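Local coordinates for protein GrgF (Penicillium sp. sh18, PDB 6LZH) that acts as an alpha/beta hydrolase-fold polyketide transferase that joins two polyketide chains in gregatin A biosynthesis, probably by Claisen condensation, at residues 32-38 and 108-114; 55-61 and 281-285; 91-96 and 124-130; 133-139 and 231-237; 188-192 and 240-244. One frame throughout, in Å; residues are numbered along the deposited sequence.

Contact 1 (32-38 and 108-114); sequences GPALIMS and QIALWGL
Two parallel strands of the central alpha/beta hydrolase sheet meet here, 32-38 and 108-114, with Ala-34 paired to Ile-109 and Met-37 to Trp-112. Six backbone hydrogen bonds alternate between them. They start with Ala-34 N to Gln-108 O (2.8 Å) and end with Leu-114 N to Ser-38 O (3.1 Å). Leu-35, Met-37, Ala-110 and Trp-112 share one face of the sheet. The chain of Met-37 bends at its last torsion (chi3 68°), and this folds the CE methyl back over one face of the indole. CE sits 4.0 Å from the centroid of the six-membered ring of Trp-112, a CH-pi contact. The sulfur lies further off and oblique, a Met-aromatic contact. Leu-35 CD1 is squeezed against Ala-110 CB at 3.5 Å, and it also touches CB of Trp-112. On the other face Ile-36 and Leu-111 lie side by side, with Ile-36 CB 3.9 Å from Leu-111 CD2. Trp-112 O accepts from Ser-38 N (2.9 Å), and a water also donates to this oxygen. The same water lies 2.7 Å from Ser-38 OG. Strand 62-66 flanks 32-38, and strand 133-137 flanks 108-114. Helix 49-58 covers the Leu-35 and Met-37 face, while helices 84-99 and 116-127 cover the Ile-36 and Leu-111 face.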
# COMPACT_ATOMS: atom_id res chain seq x y z
N GLY A 32 21.62 -26.62 -2.08
CA GLY A 32 22.27 -25.59 -1.30
C GLY A 32 21.50 -24.28 -1.28
O GLY A 32 20.27 -24.25 -1.45
N PRO A 33 22.21 -23.17 -1.08
CA PRO A 33 21.55 -21.87 -0.96
C PRO A 33 20.90 -21.44 -2.27
O PRO A 33 21.15 -21.99 -3.34
CB PRO A 33 22.70 -20.93 -0.58
CG PRO A 33 23.94 -21.58 -1.23
CD PRO A 33 23.69 -23.07 -1.17
N ALA A 34 20.00 -20.45 -2.15
CA ALA A 34 19.28 -19.93 -3.31
C ALA A 34 19.07 -18.43 -3.16
O ALA A 34 19.15 -17.86 -2.06
CB ALA A 34 17.93 -20.62 -3.50
N LEU A 35 18.76 -17.80 -4.30
CA LEU A 35 18.66 -16.34 -4.40
C LEU A 35 17.58 -15.98 -5.41
O LEU A 35 17.59 -16.48 -6.54
CB LEU A 35 20.00 -15.74 -4.83
CG LEU A 35 20.15 -14.23 -4.71
CD1 LEU A 35 20.19 -13.82 -3.25
CD2 LEU A 35 21.43 -13.78 -5.42
N ILE A 36 16.67 -15.10 -4.99
CA ILE A 36 15.64 -14.53 -5.85
C ILE A 36 16.03 -13.09 -6.16
O ILE A 36 16.14 -12.27 -5.25
CB ILE A 36 14.25 -14.60 -5.18
CG1 ILE A 36 13.91 -16.04 -4.79
CG2 ILE A 36 13.20 -13.99 -6.10
CD1 ILE A 36 12.61 -16.15 -4.00
N MET A 37 16.22 -12.79 -7.45
CA MET A 37 16.78 -11.52 -7.90
C MET A 37 15.71 -10.65 -8.54
O MET A 37 14.95 -11.12 -9.40
CB MET A 37 17.93 -11.77 -8.88
CG MET A 37 19.09 -12.55 -8.23
SD MET A 37 20.34 -13.05 -9.42
CE MET A 37 21.07 -11.47 -9.89
N SER A 38 15.66 -9.37 -8.15
CA SER A 38 14.64 -8.44 -8.60
C SER A 38 15.31 -7.31 -9.38
O SER A 38 16.30 -6.73 -8.90
CB SER A 38 13.86 -7.84 -7.41
OG SER A 38 13.08 -8.80 -6.74
N GLN A 108 18.19 -21.36 3.46
CA GLN A 108 19.22 -20.59 2.77
C GLN A 108 18.65 -19.88 1.55
O GLN A 108 19.26 -19.86 0.48
CB GLN A 108 20.40 -21.48 2.37
CG GLN A 108 21.00 -22.28 3.54
CD GLN A 108 22.17 -23.12 3.12
OE1 GLN A 108 22.14 -23.77 2.07
NE2 GLN A 108 23.22 -23.12 3.94
N ILE A 109 17.48 -19.29 1.69
CA ILE A 109 16.85 -18.55 0.60
C ILE A 109 17.06 -17.07 0.86
O ILE A 109 16.56 -16.55 1.86
CB ILE A 109 15.37 -18.89 0.46
CG1 ILE A 109 15.22 -20.36 0.04
CG2 ILE A 109 14.71 -17.95 -0.56
CD1 ILE A 109 13.78 -20.85 -0.04
N ALA A 110 17.79 -16.42 -0.02
CA ALA A 110 18.09 -15.00 0.11
C ALA A 110 17.37 -14.21 -0.98
O ALA A 110 16.94 -14.75 -2.00
CB ALA A 110 19.61 -14.77 0.05
N LEU A 111 17.19 -12.92 -0.74
CA LEU A 111 16.63 -11.99 -1.71
C LEU A 111 17.71 -11.00 -2.11
O LEU A 111 18.50 -10.56 -1.27
CB LEU A 111 15.44 -11.23 -1.13
CG LEU A 111 14.26 -12.05 -0.59
CD1 LEU A 111 13.15 -11.11 -0.09
CD2 LEU A 111 13.75 -13.01 -1.68
N TRP A 112 17.71 -10.61 -3.39
CA TRP A 112 18.69 -9.68 -3.93
C TRP A 112 17.95 -8.76 -4.88
O TRP A 112 17.13 -9.21 -5.67
CB TRP A 112 19.80 -10.46 -4.66
CG TRP A 112 20.96 -9.68 -5.28
CD1 TRP A 112 22.26 -9.65 -4.83
CD2 TRP A 112 20.94 -8.94 -6.50
NE1 TRP A 112 23.03 -8.88 -5.67
CE2 TRP A 112 22.25 -8.43 -6.71
CE3 TRP A 112 19.94 -8.63 -7.43
CZ2 TRP A 112 22.58 -7.65 -7.81
CZ3 TRP A 112 20.27 -7.83 -8.53
CH2 TRP A 112 21.58 -7.36 -8.71
N GLY A 113 18.23 -7.47 -4.82
CA GLY A 113 17.52 -6.53 -5.68
C GLY A 113 18.40 -5.37 -6.08
O GLY A 113 19.20 -4.88 -5.29
N LEU A 114 18.21 -4.91 -7.32
CA LEU A 114 18.92 -3.76 -7.86
C LEU A 114 17.93 -2.62 -8.07
O LEU A 114 16.85 -2.82 -8.65
CB LEU A 114 19.61 -4.11 -9.18
CG LEU A 114 20.23 -2.94 -9.95
CD1 LEU A 114 21.41 -2.31 -9.18
CD2 LEU A 114 20.69 -3.40 -11.32
O HOH W 1 14.36 -9.84 -4.56

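Contact 2 (55-61 and 281-285); sequences WFQEHGI and LNRQL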
# COMPACT_ATOMS: atom_id res chain seq x y z
N TRP A 55 27.07 -15.82 -12.30
CA TRP A 55 28.19 -15.81 -11.36
C TRP A 55 27.83 -16.48 -10.04
O TRP A 55 28.61 -17.28 -9.51
CB TRP A 55 28.65 -14.37 -11.13
CG TRP A 55 29.94 -14.23 -10.35
CD1 TRP A 55 31.19 -14.02 -10.87
CD2 TRP A 55 30.09 -14.25 -8.92
NE1 TRP A 55 32.10 -13.92 -9.85
CE2 TRP A 55 31.46 -14.06 -8.65
CE3 TRP A 55 29.20 -14.42 -7.85
CZ2 TRP A 55 31.96 -14.03 -7.34
CZ3 TRP A 55 29.71 -14.40 -6.54
CH2 TRP A 55 31.07 -14.20 -6.30
N PHE A 56 26.67 -16.12 -9.46
CA PHE A 56 26.23 -16.77 -8.22
C PHE A 56 26.01 -18.26 -8.43
O PHE A 56 26.35 -19.08 -7.56
CB PHE A 56 24.92 -16.13 -7.70
CG PHE A 56 25.12 -14.81 -6.99
CD1 PHE A 56 26.03 -14.69 -5.95
CD2 PHE A 56 24.39 -13.68 -7.37
CE1 PHE A 56 26.21 -13.46 -5.30
CE2 PHE A 56 24.58 -12.45 -6.73
CZ PHE A 56 25.47 -12.34 -5.70
N GLN A 57 25.39 -18.63 -9.55
CA GLN A 57 25.20 -20.05 -9.86
C GLN A 57 26.54 -20.79 -9.87
O GLN A 57 26.65 -21.90 -9.34
CB GLN A 57 24.48 -20.17 -11.21
CG GLN A 57 24.23 -21.60 -11.69
CD GLN A 57 23.79 -21.68 -13.13
OE1 GLN A 57 24.10 -20.81 -13.95
NE2 GLN A 57 23.07 -22.75 -13.47
N GLU A 58 27.57 -20.18 -10.47
CA GLU A 58 28.89 -20.79 -10.53
C GLU A 58 29.51 -20.94 -9.16
O GLU A 58 30.42 -21.76 -8.99
CB GLU A 58 29.81 -19.98 -11.45
CG GLU A 58 29.55 -20.18 -12.92
CD GLU A 58 30.21 -19.13 -13.77
OE1 GLU A 58 30.75 -18.16 -13.20
OE2 GLU A 58 30.19 -19.27 -15.01
N HIS A 59 29.05 -20.16 -8.17
CA HIS A 59 29.48 -20.28 -6.79
C HIS A 59 28.48 -21.04 -5.92
O HIS A 59 28.48 -20.87 -4.70
CB HIS A 59 29.76 -18.88 -6.22
CG HIS A 59 30.96 -18.23 -6.84
ND1 HIS A 59 30.93 -17.67 -8.11
CD2 HIS A 59 32.23 -18.09 -6.40
CE1 HIS A 59 32.13 -17.20 -8.41
NE2 HIS A 59 32.93 -17.44 -7.38
N GLY A 60 27.64 -21.87 -6.52
CA GLY A 60 26.82 -22.78 -5.75
C GLY A 60 25.47 -22.26 -5.31
O GLY A 60 24.79 -22.93 -4.52
N ILE A 61 25.03 -21.11 -5.81
CA ILE A 61 23.75 -20.54 -5.41
C ILE A 61 22.76 -20.67 -6.56
O ILE A 61 22.99 -20.14 -7.65
CB ILE A 61 23.88 -19.07 -5.00
CG1 ILE A 61 24.82 -18.93 -3.81
CG2 ILE A 61 22.49 -18.49 -4.69
CD1 ILE A 61 25.43 -17.54 -3.70
N LEU A 281 30.98 -8.84 -6.11
CA LEU A 281 30.16 -10.03 -5.88
C LEU A 281 30.79 -10.96 -4.83
O LEU A 281 30.06 -11.63 -4.09
CB LEU A 281 29.92 -10.75 -7.21
CG LEU A 281 29.11 -9.96 -8.24
CD1 LEU A 281 28.88 -10.77 -9.51
CD2 LEU A 281 27.76 -9.51 -7.66
N ASN A 282 32.13 -11.03 -4.76
CA ASN A 282 32.77 -11.83 -3.71
C ASN A 282 32.38 -11.33 -2.33
O ASN A 282 32.18 -12.12 -1.40
CB ASN A 282 34.28 -11.79 -3.85
CG ASN A 282 34.78 -12.89 -4.74
OD1 ASN A 282 34.21 -13.98 -4.74
ND2 ASN A 282 35.84 -12.62 -5.51
N ARG A 283 32.29 -10.01 -2.18
CA ARG A 283 31.86 -9.41 -0.91
C ARG A 283 30.45 -9.84 -0.55
O ARG A 283 30.18 -10.27 0.58
CB ARG A 283 31.98 -7.89 -1.01
CG ARG A 283 31.30 -7.10 0.11
CD ARG A 283 32.00 -7.27 1.47
NE ARG A 283 31.39 -6.40 2.47
CZ ARG A 283 31.64 -5.10 2.56
NH1 ARG A 283 32.50 -4.54 1.73
NH2 ARG A 283 31.03 -4.36 3.49
N GLN A 284 29.52 -9.77 -1.52
CA GLN A 284 28.14 -10.20 -1.29
C GLN A 284 28.07 -11.70 -1.04
O GLN A 284 27.29 -12.16 -0.21
CB GLN A 284 27.27 -9.82 -2.49
CG GLN A 284 27.08 -8.31 -2.64
CD GLN A 284 26.45 -7.92 -3.97
OE1 GLN A 284 25.63 -8.65 -4.51
NE2 GLN A 284 26.85 -6.76 -4.49
N LEU A 285 28.86 -12.47 -1.78
CA LEU A 285 28.93 -13.91 -1.53
C LEU A 285 29.43 -14.20 -0.11
O LEU A 285 28.91 -15.10 0.56
CB LEU A 285 29.85 -14.55 -2.58
CG LEU A 285 30.14 -16.02 -2.33
CD1 LEU A 285 28.89 -16.82 -2.64
CD2 LEU A 285 31.32 -16.46 -3.21
O HOH W 2 34.96 -16.45 -5.32
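Phe-56 O is gripped by two backbone donors, Ile-61 N and His-59 N, which reach it from opposite faces of its carbonyl plane. Both bonds, Ile-61 N to Phe-56 O and His-59 N to Phe-56 O, measure 3.0 Å. Phe-56 and Ile-61 each also reach across to helix 277-292. The side chain of His-59 turns back on its own helix, and its ND1 donates to Trp-55 O (2.7 Å, 167° at the hydrogen). This bond lies nearly in the imidazole plane, which helps to fix the rotation of the ring. The ring then rests over one face of the Trp-55 indole. Leu-281 CB covers the opposite face, 3.6 Å from the centroid of the six-membered ring of Trp-55 and almost on its normal. The indole is therefore sandwiched. Asn-282 OD1 comes in at the edge of the same ring, with the amide plane turned 68° from it. A water donates to this OD1 and accepts a weak bond from His-59 NE2. Helix 49-58 ends here in a Schellman motif with Gly-60, at positive phi, as the C-prime residue, and the chain turns into strand 62-66. Both helices lie on one side of the alpha/beta hydrolase sheet. Leu-285 CB stands at the edge of the indole; its CD2 touches His-59 CD2, and its CD1 meets Ile-61 CD1 at 3.7 Å. Gln-284 OE1 stands at the edge of the Phe-56 ring, 3.9 Å from CZ, and takes a hydrogen bond from Trp-112 NE1. Trp-55 NE1 is bonded to Glu-278.

Contact 3 (91-96 and 124-130); sequences LHDAVT and AAAFDKR
Arg-130 makes the direct hydrogen bonds to helix 84-99. Its NH1 donates to Thr-96 OG1 at 2.8 Å, almost straight (175°) and in the guanidinium plane. Its NH2 donates to His-92 O at 3.0 Å, while Thr-96 N reaches that oxygen from the opposite face of the carbonyl plane. Arg-130 also grips Asp-128 side-on, NE to OD1 (2.8 Å) and NH2 to OD2. Together these bonds fix the guanidinium's orientation, with its edge turned to Thr-96 and His-92. Asp-128 OD1 takes Arg-130 N as well, which makes an Asx turn just beyond helix 116-127. The two helices are neighbours on one side of the alpha/beta hydrolase sheet. Val-95 CG1 packs over the centre of one face of the Arg-130 guanidinium, 3.6 Å above it. In a purely apolar contact, Leu-91 CD1 packs on Ala-124 CB at 3.8 Å. The His-92 ring passes alongside the Asp-128 side chain, with imidazole and carboxylate planes nearly perpendicular. A water at the ring edge, 2.8 Å from His-92 ND1, donates to Asp-128 OD2. At the other ring nitrogen, His-92 NE2 is hydrogen-bonded to Tyr-213 of the second subunit. That tyrosine also meets Phe-127 edge-to-face.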
# COMPACT_ATOMS: atom_id res chain seq x y z
N LEU A 91 7.13 -11.54 -4.05
CA LEU A 91 8.37 -12.19 -3.59
C LEU A 91 8.09 -13.21 -2.49
O LEU A 91 8.79 -14.23 -2.40
CB LEU A 91 9.36 -11.15 -3.09
CG LEU A 91 10.14 -10.41 -4.17
CD1 LEU A 91 11.01 -9.34 -3.51
CD2 LEU A 91 11.01 -11.37 -5.00
N HIS A 92 7.06 -12.98 -1.66
CA HIS A 92 6.63 -14.04 -0.74
C HIS A 92 6.12 -15.26 -1.51
O HIS A 92 6.35 -16.41 -1.11
CB HIS A 92 5.53 -13.54 0.19
CG HIS A 92 5.81 -12.23 0.85
ND1 HIS A 92 7.08 -11.81 1.19
CD2 HIS A 92 4.97 -11.23 1.24
CE1 HIS A 92 7.02 -10.62 1.76
NE2 HIS A 92 5.75 -10.25 1.81
N ASP A 93 5.40 -15.03 -2.61
CA ASP A 93 4.92 -16.15 -3.41
C ASP A 93 6.09 -16.85 -4.10
O ASP A 93 6.09 -18.08 -4.26
CB ASP A 93 3.88 -15.67 -4.43
CG ASP A 93 2.63 -15.12 -3.76
OD1 ASP A 93 2.39 -15.49 -2.59
OD2 ASP A 93 1.89 -14.32 -4.41
N ALA A 94 7.10 -16.08 -4.50
CA ALA A 94 8.29 -16.68 -5.09
C ALA A 94 9.03 -17.55 -4.08
O ALA A 94 9.46 -18.66 -4.41
CB ALA A 94 9.20 -15.58 -5.63
N VAL A 95 9.16 -17.08 -2.83
CA VAL A 95 9.80 -17.88 -1.79
C VAL A 95 9.03 -19.19 -1.58
O VAL A 95 9.62 -20.27 -1.50
CB VAL A 95 9.91 -17.07 -0.48
CG1 VAL A 95 10.15 -17.99 0.73
CG2 VAL A 95 10.99 -15.99 -0.58
N THR A 96 7.69 -19.10 -1.50
CA THR A 96 6.84 -20.29 -1.38
C THR A 96 7.12 -21.29 -2.49
O THR A 96 7.31 -22.48 -2.23
CB THR A 96 5.37 -19.87 -1.40
OG1 THR A 96 5.10 -19.04 -0.27
CG2 THR A 96 4.44 -21.09 -1.40
N ALA A 124 10.14 -6.92 1.28
CA ALA A 124 9.79 -8.33 1.44
C ALA A 124 10.52 -8.94 2.63
O ALA A 124 9.94 -9.72 3.39
CB ALA A 124 10.09 -9.10 0.15
N ALA A 125 11.80 -8.56 2.82
CA ALA A 125 12.54 -9.05 3.98
C ALA A 125 11.95 -8.51 5.28
O ALA A 125 12.11 -9.13 6.34
CB ALA A 125 14.01 -8.64 3.88
N ALA A 126 11.30 -7.35 5.22
CA ALA A 126 10.67 -6.80 6.42
C ALA A 126 9.55 -7.70 6.92
O ALA A 126 9.26 -7.74 8.12
CB ALA A 126 10.12 -5.40 6.12
N PHE A 127 8.88 -8.42 6.01
CA PHE A 127 7.66 -9.13 6.35
C PHE A 127 7.82 -10.64 6.42
O PHE A 127 7.03 -11.30 7.11
CB PHE A 127 6.56 -8.80 5.33
CG PHE A 127 6.26 -7.33 5.21
CD1 PHE A 127 6.13 -6.54 6.34
CD2 PHE A 127 6.10 -6.74 3.96
CE1 PHE A 127 5.85 -5.18 6.25
CE2 PHE A 127 5.80 -5.38 3.86
CZ PHE A 127 5.69 -4.60 5.01
N ASP A 128 8.83 -11.20 5.74
CA ASP A 128 8.88 -12.65 5.51
C ASP A 128 10.10 -13.25 6.20
O ASP A 128 11.20 -13.26 5.64
CB ASP A 128 8.89 -12.93 4.01
CG ASP A 128 8.78 -14.41 3.69
OD1 ASP A 128 8.62 -15.22 4.65
OD2 ASP A 128 8.86 -14.77 2.49
N LYS A 129 9.90 -13.81 7.39
CA LYS A 129 11.01 -14.39 8.13
C LYS A 129 11.45 -15.75 7.60
O LYS A 129 12.37 -16.35 8.17
CB LYS A 129 10.64 -14.51 9.62
CG LYS A 129 10.43 -13.16 10.27
CD LYS A 129 11.69 -12.31 10.16
CE LYS A 129 11.35 -10.83 10.26
NZ LYS A 129 11.80 -10.05 9.08
N ARG A 130 10.82 -16.27 6.53
CA ARG A 130 11.39 -17.41 5.82
C ARG A 130 12.62 -17.02 5.01
O ARG A 130 13.36 -17.91 4.58
CB ARG A 130 10.34 -18.03 4.88
CG ARG A 130 9.04 -18.45 5.61
CD ARG A 130 7.96 -18.81 4.60
NE ARG A 130 7.70 -17.70 3.70
CZ ARG A 130 7.03 -17.80 2.56
NH1 ARG A 130 6.52 -18.98 2.18
NH2 ARG A 130 6.86 -16.72 1.80
O HOH W 3 9.55 -12.95 0.54

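Contact 4 (133-139 and 231-237); sequences AAIAVAP and PAMMVTP
Backbone hydrogen bonds join Ala-134, Ala-136 and Ala-138 to the strand 232-237 and the proline before it. The pairing is parallel and the segment axes are 12° apart. Ala-134 N donates to Pro-231 O (3.0 Å), and Met-233 N donates back to Ala-134 O. The same exchange follows two residues on, with Ala-136 N to Met-233 O and Val-235 N to Ala-136 O. The last rung, Ala-138 N to Val-235 O, is short and straight (2.7 Å, 177°). It lies beyond the regular part of strand 133-137, where Ala-138 takes a backbone with positive phi. Weaker CA-H...O contacts run between these bonds, such as Ile-135 CA to Met-233 O at 3.3 Å.

The apolar contacts are looser. Val-137 and Val-235 lie side by side and point the same way, with Val-137 CG2 4.1 Å from Val-235 CB. Ile-135 CG1 touches Met-233 CB on that same face, which helix 277-292 covers. On the reverse face the Met-234 chain bends at chi3 (-69°), and its CE comes to 4.1 Å from Pro-139 CG. Here helix 245-254 covers the sheet. Beyond the last rung, Ala-138 CB packs on Pro-237 CD at 3.7 Å.

Ala-138 also touches Asp-240 and His-269, both assigned to the active site. Neighbouring parallel strands with the acid in the loop after the second are typical of the alpha/beta hydrolase fold. The long, partly helical excursion between them matches the place where this fold commonly carries its cap.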
# COMPACT_ATOMS: atom_id res chain seq x y z
N ALA A 133 18.35 -14.00 4.27
CA ALA A 133 19.25 -12.86 4.09
C ALA A 133 18.73 -12.03 2.92
O ALA A 133 18.04 -12.55 2.05
CB ALA A 133 20.70 -13.31 3.84
N ALA A 134 19.09 -10.75 2.91
CA ALA A 134 18.63 -9.84 1.86
C ALA A 134 19.76 -8.92 1.47
O ALA A 134 20.48 -8.42 2.34
CB ALA A 134 17.42 -9.01 2.32
N ILE A 135 19.91 -8.67 0.16
CA ILE A 135 20.90 -7.74 -0.37
C ILE A 135 20.20 -6.72 -1.26
O ILE A 135 19.49 -7.09 -2.20
CB ILE A 135 22.00 -8.46 -1.19
CG1 ILE A 135 22.74 -9.49 -0.32
CG2 ILE A 135 22.96 -7.40 -1.81
CD1 ILE A 135 23.64 -10.46 -1.16
N ALA A 136 20.41 -5.43 -0.97
CA ALA A 136 19.88 -4.34 -1.79
C ALA A 136 21.05 -3.60 -2.43
O ALA A 136 21.92 -3.08 -1.73
CB ALA A 136 19.02 -3.39 -0.95
N VAL A 137 21.06 -3.55 -3.76
CA VAL A 137 22.10 -2.86 -4.51
C VAL A 137 21.51 -1.58 -5.09
O VAL A 137 20.55 -1.63 -5.88
CB VAL A 137 22.66 -3.75 -5.63
CG1 VAL A 137 23.70 -2.97 -6.40
CG2 VAL A 137 23.22 -5.06 -5.06
N ALA A 138 22.13 -0.43 -4.74
CA ALA A 138 21.70 0.89 -5.13
C ALA A 138 20.18 1.05 -5.07
O ALA A 138 19.56 1.43 -6.08
CB ALA A 138 22.23 1.22 -6.53
N PRO A 139 19.53 0.77 -3.93
CA PRO A 139 18.06 0.77 -3.90
C PRO A 139 17.46 2.14 -4.14
O PRO A 139 17.98 3.16 -3.68
CB PRO A 139 17.73 0.27 -2.49
CG PRO A 139 18.95 0.62 -1.66
CD PRO A 139 20.11 0.36 -2.63
N PRO A 231 19.35 -10.87 8.49
CA PRO A 231 20.53 -10.12 8.07
C PRO A 231 20.32 -9.44 6.72
O PRO A 231 19.81 -10.04 5.78
CB PRO A 231 21.63 -11.19 7.98
CG PRO A 231 21.13 -12.32 8.80
CD PRO A 231 19.64 -12.30 8.69
N ALA A 232 20.73 -8.17 6.64
CA ALA A 232 20.50 -7.35 5.46
C ALA A 232 21.77 -6.61 5.08
O ALA A 232 22.49 -6.10 5.94
CB ALA A 232 19.37 -6.34 5.68
N MET A 233 22.05 -6.55 3.78
CA MET A 233 23.22 -5.85 3.27
C MET A 233 22.79 -4.80 2.27
O MET A 233 22.02 -5.09 1.34
CB MET A 233 24.20 -6.82 2.62
CG MET A 233 25.34 -6.11 1.99
SD MET A 233 26.52 -7.34 1.34
CE MET A 233 27.80 -6.24 0.73
N MET A 234 23.30 -3.58 2.42
CA MET A 234 23.11 -2.57 1.39
C MET A 234 24.41 -2.33 0.66
O MET A 234 25.48 -2.24 1.28
CB MET A 234 22.61 -1.25 1.97
CG MET A 234 22.12 -0.32 0.86
SD MET A 234 21.42 1.19 1.55
CE MET A 234 19.91 0.59 2.31
N VAL A 235 24.31 -2.18 -0.66
CA VAL A 235 25.46 -1.92 -1.53
C VAL A 235 25.19 -0.61 -2.25
O VAL A 235 24.35 -0.55 -3.16
CB VAL A 235 25.71 -3.06 -2.51
CG1 VAL A 235 26.89 -2.72 -3.43
CG2 VAL A 235 25.95 -4.35 -1.74
N THR A 236 25.90 0.43 -1.84
CA THR A 236 25.56 1.80 -2.21
C THR A 236 26.71 2.41 -2.99
O THR A 236 27.82 2.55 -2.45
CB THR A 236 25.27 2.63 -0.94
OG1 THR A 236 24.05 2.17 -0.34
CG2 THR A 236 25.12 4.10 -1.27
N PRO A 237 26.51 2.79 -4.26
CA PRO A 237 27.55 3.53 -4.97
C PRO A 237 27.79 4.86 -4.26
O PRO A 237 26.85 5.49 -3.77
CB PRO A 237 26.96 3.71 -6.37
CG PRO A 237 25.87 2.63 -6.50
CD PRO A 237 25.31 2.56 -5.09

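Contact 5 (188-192 and 240-244); sequences LAAEM and DVSCP
The carboxylate of Glu-191 meets Ser-242 through one oxygen, OE2, which takes a weak hydrogen bond from Ser-242 OG at 3.3 Å. A second carboxylate, that of Asp-240, organises the loop itself. Cys-243 N meets its OD1 from above the carboxylate plane (2.8 Å, 50° out of it). Ser-242 N donates weakly to the same oxygen. The first of these bonds forms an Asx motif, which curls the chain tightly just before helix 245-254. The other oxygen, OD2, is bonded to His-269 ND1.

Leu-188 and Met-192 of helix 187-198 pack against Ser-242 and Cys-243. The Met-192 chain bends at chi2 (-74°) and again at chi3, which brings its CE to 3.2 Å from Ser-242 OG. CG of Leu-188 lies opposite the backbone N (chi1 172°), and the CD1 branch reaches the loop. CD1 is 3.5 Å from Ser-242 O. Its approach to Cys-243 SG is too short for normal packing and is doubtful in detail.

Asp-240 and His-269 are assigned, with Cys-115, to the active site, and together they fit a Cys-His-Asp triad. Met-192 and Cys-243 both touch His-269, so the contact holds one active-site residue and adjoins another. Across it the grip is weak, one long hydrogen bond and a few van der Waals contacts. The loop is shaped mainly by its own Asp-240 bonds, which probably help to set the carboxylate for His-269.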
# COMPACT_ATOMS: atom_id res chain seq x y z
N LEU A 188 15.05 9.69 -12.41
CA LEU A 188 15.90 8.50 -12.47
C LEU A 188 15.68 7.75 -13.77
O LEU A 188 16.64 7.31 -14.43
CB LEU A 188 15.60 7.57 -11.29
CG LEU A 188 16.34 6.23 -11.43
CD1 LEU A 188 16.74 5.79 -10.09
CD2 LEU A 188 15.52 5.12 -12.09
N ALA A 189 14.41 7.56 -14.14
CA ALA A 189 14.08 6.84 -15.37
C ALA A 189 14.62 7.57 -16.59
O ALA A 189 15.27 6.97 -17.46
CB ALA A 189 12.56 6.65 -15.47
N ALA A 190 14.39 8.88 -16.65
CA ALA A 190 14.84 9.65 -17.81
C ALA A 190 16.37 9.71 -17.87
O ALA A 190 16.93 9.85 -18.97
CB ALA A 190 14.24 11.05 -17.76
N GLU A 191 17.04 9.62 -16.72
CA GLU A 191 18.50 9.62 -16.70
C GLU A 191 19.08 8.27 -17.10
O GLU A 191 20.12 8.21 -17.77
CB GLU A 191 19.01 9.98 -15.30
CG GLU A 191 19.35 11.43 -15.11
CD GLU A 191 19.45 11.79 -13.64
OE1 GLU A 191 19.25 12.98 -13.31
OE2 GLU A 191 19.73 10.88 -12.82
N MET A 192 18.45 7.19 -16.67
CA MET A 192 19.00 5.86 -16.94
C MET A 192 18.74 5.43 -18.38
O MET A 192 19.60 4.78 -18.99
CB MET A 192 18.42 4.84 -15.96
CG MET A 192 18.86 5.10 -14.53
SD MET A 192 20.59 4.62 -14.28
CE MET A 192 21.43 6.19 -14.50
N ASP A 240 26.18 8.02 -6.39
CA ASP A 240 24.90 7.73 -7.04
C ASP A 240 24.08 9.02 -7.06
O ASP A 240 23.62 9.49 -6.02
CB ASP A 240 24.15 6.60 -6.31
CG ASP A 240 23.06 5.97 -7.18
OD1 ASP A 240 22.49 6.70 -8.05
OD2 ASP A 240 22.77 4.76 -7.01
N VAL A 241 23.90 9.59 -8.25
CA VAL A 241 23.08 10.77 -8.42
C VAL A 241 21.70 10.45 -8.97
O VAL A 241 20.83 11.34 -8.99
CB VAL A 241 23.80 11.82 -9.30
CG1 VAL A 241 25.04 12.33 -8.56
CG2 VAL A 241 24.20 11.23 -10.64
N SER A 242 21.46 9.21 -9.38
CA SER A 242 20.18 8.73 -9.88
C SER A 242 19.27 8.26 -8.74
O SER A 242 18.12 8.68 -8.64
CB SER A 242 20.39 7.60 -10.90
OG SER A 242 21.20 8.06 -11.97
N CYS A 243 19.78 7.36 -7.90
CA CYS A 243 19.19 7.00 -6.62
C CYS A 243 20.09 7.62 -5.57
O CYS A 243 21.06 6.98 -5.13
CB CYS A 243 19.13 5.48 -6.41
SG CYS A 243 17.98 4.58 -7.41
N PRO A 244 19.82 8.87 -5.12
CA PRO A 244 20.78 9.61 -4.27
C PRO A 244 21.42 8.77 -3.17
O PRO A 244 20.73 8.14 -2.37
CB PRO A 244 19.92 10.74 -3.69
CG PRO A 244 18.93 11.04 -4.81
CD PRO A 244 18.63 9.69 -5.45

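Contacts 1 and 4 lie in the buried sheet and are held by ladders of parallel backbone bonds. They join directly, since strands 108-114 and 133-137 are neighbours. Contacts 2 and 3 pair helices on opposite sides of that sheet. Contact 2 relies on a CH-pi contact and apolar packing. Contact 3 is more polar, with an arginine and a carboxylate, and it borders the second subunit. Gln-284 of contact 2 reaches strands of both contacts 1 and 4. Contact 5 is the surface one, small and weakly bonded. It touches contact 4 where Ala-138 meets Asp-240, close to the active site, but lies about 24 Å between centres from contact 1.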